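Local coordinates for uncharacterized ATP-binding protein MJ1010 (Methanocaldococcus jannaschii DSM 2661, PDB 3BJO), which is of unknown function but probably binds ATP, the fragment here being its C-terminal domain, which belongs to a clan of helix-turn-helix folds, at residues K52-K57 / L88-F93. Residues are numbered along the deposited sequence; the frame is centred on the assembly and turned at random.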
ATOM      1  N   LYS A  52       6.107  -0.390  -5.107  1.00 44.06           N
ATOM      2  CA  LYS A  52       6.473  -0.107  -6.476  1.00 45.47           C
ATOM      3  C   LYS A  52       6.139  -1.311  -7.350  1.00 44.58           C
ATOM      4  O   LYS A  52       5.912  -1.181  -8.564  1.00 44.01           O
ATOM      5  CB  LYS A  52       7.952   0.287  -6.589  1.00 44.86           C
ATOM      6  CG  LYS A  52       8.144   1.810  -6.515  1.00 45.50           C
ATOM      7  CD  LYS A  52       9.555   2.285  -6.125  1.00 48.16           C
ATOM      8  CE  LYS A  52      10.634   1.860  -7.037  1.00 56.74           C
ATOM      9  NZ  LYS A  52      11.854   2.778  -6.966  1.00 62.92           N
ATOM     10  N   LEU A  53       6.056  -2.477  -6.721  1.00 44.95           N
ATOM     11  CA  LEU A  53       5.780  -3.719  -7.471  1.00 45.31           C
ATOM     12  C   LEU A  53       4.380  -3.645  -8.106  1.00 45.41           C
ATOM     13  O   LEU A  53       4.110  -4.248  -9.144  1.00 43.28           O
ATOM     14  CB  LEU A  53       5.890  -4.951  -6.564  1.00 44.21           C
ATOM     15  CG  LEU A  53       7.290  -5.422  -6.140  1.00 44.52           C
ATOM     16  CD1 LEU A  53       7.200  -6.612  -5.127  1.00 42.03           C
ATOM     17  CD2 LEU A  53       8.167  -5.836  -7.348  1.00 44.41           C
ATOM     18  N   PHE A  54       3.507  -2.877  -7.477  1.00 46.02           N
ATOM     19  CA  PHE A  54       2.132  -2.778  -7.931  1.00 48.24           C
ATOM     20  C   PHE A  54       1.987  -1.755  -9.065  1.00 50.24           C
ATOM     21  O   PHE A  54       0.880  -1.538  -9.568  1.00 50.65           O
ATOM     22  CB  PHE A  54       1.250  -2.362  -6.745  1.00 48.38           C
ATOM     23  CG  PHE A  54       1.079  -3.463  -5.707  1.00 50.32           C
ATOM     24  CD1 PHE A  54       0.013  -4.371  -5.802  1.00 46.34           C
ATOM     25  CD2 PHE A  54       2.009  -3.629  -4.681  1.00 47.72           C
ATOM     26  CE1 PHE A  54      -0.131  -5.438  -4.856  1.00 46.93           C
ATOM     27  CE2 PHE A  54       1.857  -4.675  -3.718  1.00 48.10           C
ATOM     28  CZ  PHE A  54       0.781  -5.569  -3.812  1.00 47.30           C
ATOM     29  N   LYS A  55       3.086  -1.129  -9.488  1.00 51.84           N
ATOM     30  CA  LYS A  55       2.992  -0.141 -10.578  1.00 53.72           C
ATOM     31  C   LYS A  55       2.620  -0.805 -11.893  1.00 55.01           C
ATOM     32  O   LYS A  55       1.847  -0.256 -12.661  1.00 57.43           O
ATOM     33  CB  LYS A  55       4.268   0.697 -10.721  1.00 53.87           C
ATOM     34  CG  LYS A  55       4.341   1.854  -9.682  1.00 54.62           C
ATOM     35  CD  LYS A  55       5.719   2.468  -9.656  1.00 57.89           C
ATOM     36  CE  LYS A  55       5.919   3.340 -10.877  1.00 61.91           C
ATOM     37  NZ  LYS A  55       7.338   3.660 -11.078  1.00 65.10           N
ATOM     38  N   GLY A  56       3.117  -2.002 -12.139  1.00 55.22           N
ATOM     39  CA  GLY A  56       2.771  -2.664 -13.362  1.00 56.62           C
ATOM     40  C   GLY A  56       1.869  -3.885 -13.255  1.00 56.71           C
ATOM     41  O   GLY A  56       1.675  -4.579 -14.254  1.00 57.45           O
ATOM     42  N   LYS A  57       1.324  -4.166 -12.069  1.00 55.16           N
ATOM     43  CA  LYS A  57       0.532  -5.373 -11.885  1.00 53.78           C
ATOM     44  C   LYS A  57      -0.353  -5.260 -10.674  1.00 52.57           C
ATOM     45  O   LYS A  57       0.124  -4.875  -9.607  1.00 51.48           O
ATOM     46  CB  LYS A  57       1.441  -6.581 -11.730  1.00 54.68           C
ATOM     47  CG  LYS A  57       0.790  -7.858 -12.195  1.00 56.66           C
ATOM     48  CD  LYS A  57       1.650  -9.043 -11.770  1.00 60.66           C
ATOM     49  CE  LYS A  57       1.123 -10.352 -12.352  1.00 61.79           C
ATOM     50  NZ  LYS A  57      -0.358 -10.492 -12.275  1.00 61.61           N
ATOM     51  N   LEU A  88      -1.249 -10.426  -2.865  1.00 43.39           N
ATOM     52  CA  LEU A  88      -1.706  -9.222  -2.243  1.00 43.65           C
ATOM     53  C   LEU A  88      -2.275  -8.364  -3.379  1.00 43.67           C
ATOM     54  O   LEU A  88      -1.831  -8.497  -4.559  1.00 43.78           O
ATOM     55  CB  LEU A  88      -0.501  -8.509  -1.595  1.00 43.57           C
ATOM     56  CG  LEU A  88       0.132  -9.130  -0.361  1.00 43.28           C
ATOM     57  CD1 LEU A  88       1.682  -8.903  -0.400  1.00 38.84           C
ATOM     58  CD2 LEU A  88      -0.508  -8.474   0.888  1.00 40.98           C
ATOM     59  N   LYS A  89      -3.240  -7.499  -3.054  1.00 43.77           N
ATOM     60  CA  LYS A  89      -3.754  -6.526  -4.035  1.00 44.19           C
ATOM     61  C   LYS A  89      -3.952  -5.219  -3.289  1.00 44.31           C
ATOM     62  O   LYS A  89      -4.118  -5.251  -2.085  1.00 44.40           O
ATOM     63  CB  LYS A  89      -5.121  -6.967  -4.621  1.00 45.04           C
ATOM     64  CG  LYS A  89      -5.117  -8.238  -5.517  1.00 45.62           C
ATOM     65  CD  LYS A  89      -6.574  -8.598  -6.013  1.00 46.03           C
ATOM     66  CE  LYS A  89      -6.601  -9.879  -6.866  1.00 47.17           C
ATOM     67  NZ  LYS A  89      -8.022 -10.269  -7.271  1.00 49.43           N
ATOM     68  N   PRO A  90      -3.981  -4.069  -3.996  1.00 44.65           N
ATOM     69  CA  PRO A  90      -4.370  -2.823  -3.327  1.00 45.41           C
ATOM     70  C   PRO A  90      -5.792  -2.929  -2.756  1.00 45.83           C
ATOM     71  O   PRO A  90      -6.593  -3.702  -3.271  1.00 44.48           O
ATOM     72  CB  PRO A  90      -4.321  -1.766  -4.453  1.00 45.47           C
ATOM     73  CG  PRO A  90      -3.401  -2.354  -5.491  1.00 45.19           C
ATOM     74  CD  PRO A  90      -3.661  -3.859  -5.425  1.00 44.86           C
ATOM     75  N   GLN A  91      -6.092  -2.204  -1.678  1.00 47.48           N
ATOM     76  CA  GLN A  91      -7.409  -2.374  -1.041  1.00 48.47           C
ATOM     77  C   GLN A  91      -8.523  -1.823  -1.864  1.00 48.53           C
ATOM     78  O   GLN A  91      -9.669  -2.145  -1.615  1.00 48.92           O
ATOM     79  CB  GLN A  91      -7.480  -1.791   0.362  1.00 48.72           C
ATOM     80  CG  GLN A  91      -6.895  -2.726   1.360  1.00 52.77           C
ATOM     81  CD  GLN A  91      -7.504  -2.598   2.711  1.00 56.80           C
ATOM     82  OE1 GLN A  91      -8.490  -1.856   2.892  1.00 58.11           O
ATOM     83  NE2 GLN A  91      -6.930  -3.328   3.697  1.00 55.63           N
ATOM     84  N   SER A  92      -8.189  -1.004  -2.858  1.00 49.01           N
ATOM     85  CA  SER A  92      -9.196  -0.500  -3.826  1.00 49.07           C
ATOM     86  C   SER A  92      -8.470  -0.034  -5.060  1.00 48.29           C
ATOM     87  O   SER A  92      -7.239   0.036  -5.041  1.00 45.65           O
ATOM     88  CB  SER A  92     -10.046   0.628  -3.226  1.00 49.72           C
ATOM     89  OG  SER A  92      -9.359   1.850  -3.295  1.00 51.24           O
ATOM     90  N   PHE A  93      -9.201   0.252  -6.138  1.00 47.39           N
ATOM     91  CA  PHE A  93      -8.553   0.747  -7.360  1.00 47.56           C
ATOM     92  C   PHE A  93      -8.057   2.185  -7.154  1.00 46.03           C
ATOM     93  O   PHE A  93      -7.182   2.660  -7.923  1.00 46.27           O
ATOM     94  CB  PHE A  93      -9.462   0.696  -8.600  1.00 47.88           C
ATOM     95  CG  PHE A  93     -10.025  -0.678  -8.921  1.00 51.77           C
ATOM     96  CD1 PHE A  93      -9.230  -1.675  -9.525  1.00 49.88           C
ATOM     97  CD2 PHE A  93     -11.378  -0.975  -8.637  1.00 53.52           C
ATOM     98  CE1 PHE A  93      -9.756  -2.942  -9.841  1.00 44.63           C
ATOM     99  CE2 PHE A  93     -11.926  -2.268  -8.966  1.00 54.39           C
ATOM    100  CZ  PHE A  93     -11.100  -3.240  -9.562  1.00 49.78           C
TER
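The ring of Phe54 turns an edge to the carbonyl of Leu88. Leu88 O lies at that edge, near the ring plane, 3.5 Å from Phe54 CE1, and Leu88 C is in plane with the ring. Lys89 CA and Pro90 CD approach obliquely. Phe54 CD1 touches Pro90 CD at 3.7 Å, while Phe54 CZ reaches Leu88 CB at 3.9 Å. Between these two ring atoms, Phe54 CE1 sits 3.9 Å from Lys89 CA. CD1, CE1 and CZ of Phe54 thus touch three consecutive residues. Phe54 CG stands anti to its carbonyl carbon (chi1 -71°), and the ring extends from the loop after helix 44-52 to the strand. The Phe54 side chain lies roughly perpendicular to that of Leu88 and antiparallel to that of Pro90, which it passes alongside.

The ring also touches Ile60 and Leu79, on the two strands that flank 87-90 in the antiparallel sheet. Pro90 packs on Val95 and Trp96 of helix 93-102, and Trp96 NE1 hydrogen-bonds to Phe54 O. The contact thus joins the loop, the middle strand and the C-terminal helix in the core of the domain. An alanine in place of Phe54 would probably open a gap against Leu88 and Pro90 and leave the loop held less firmly to the sheet.

No hydrogen bond or salt bridge links the two segments. Their contact is apolar, apart from the ring edge set against Leu88 O, where the slightly positive aromatic C-H groups probably suit the carbonyl oxygen.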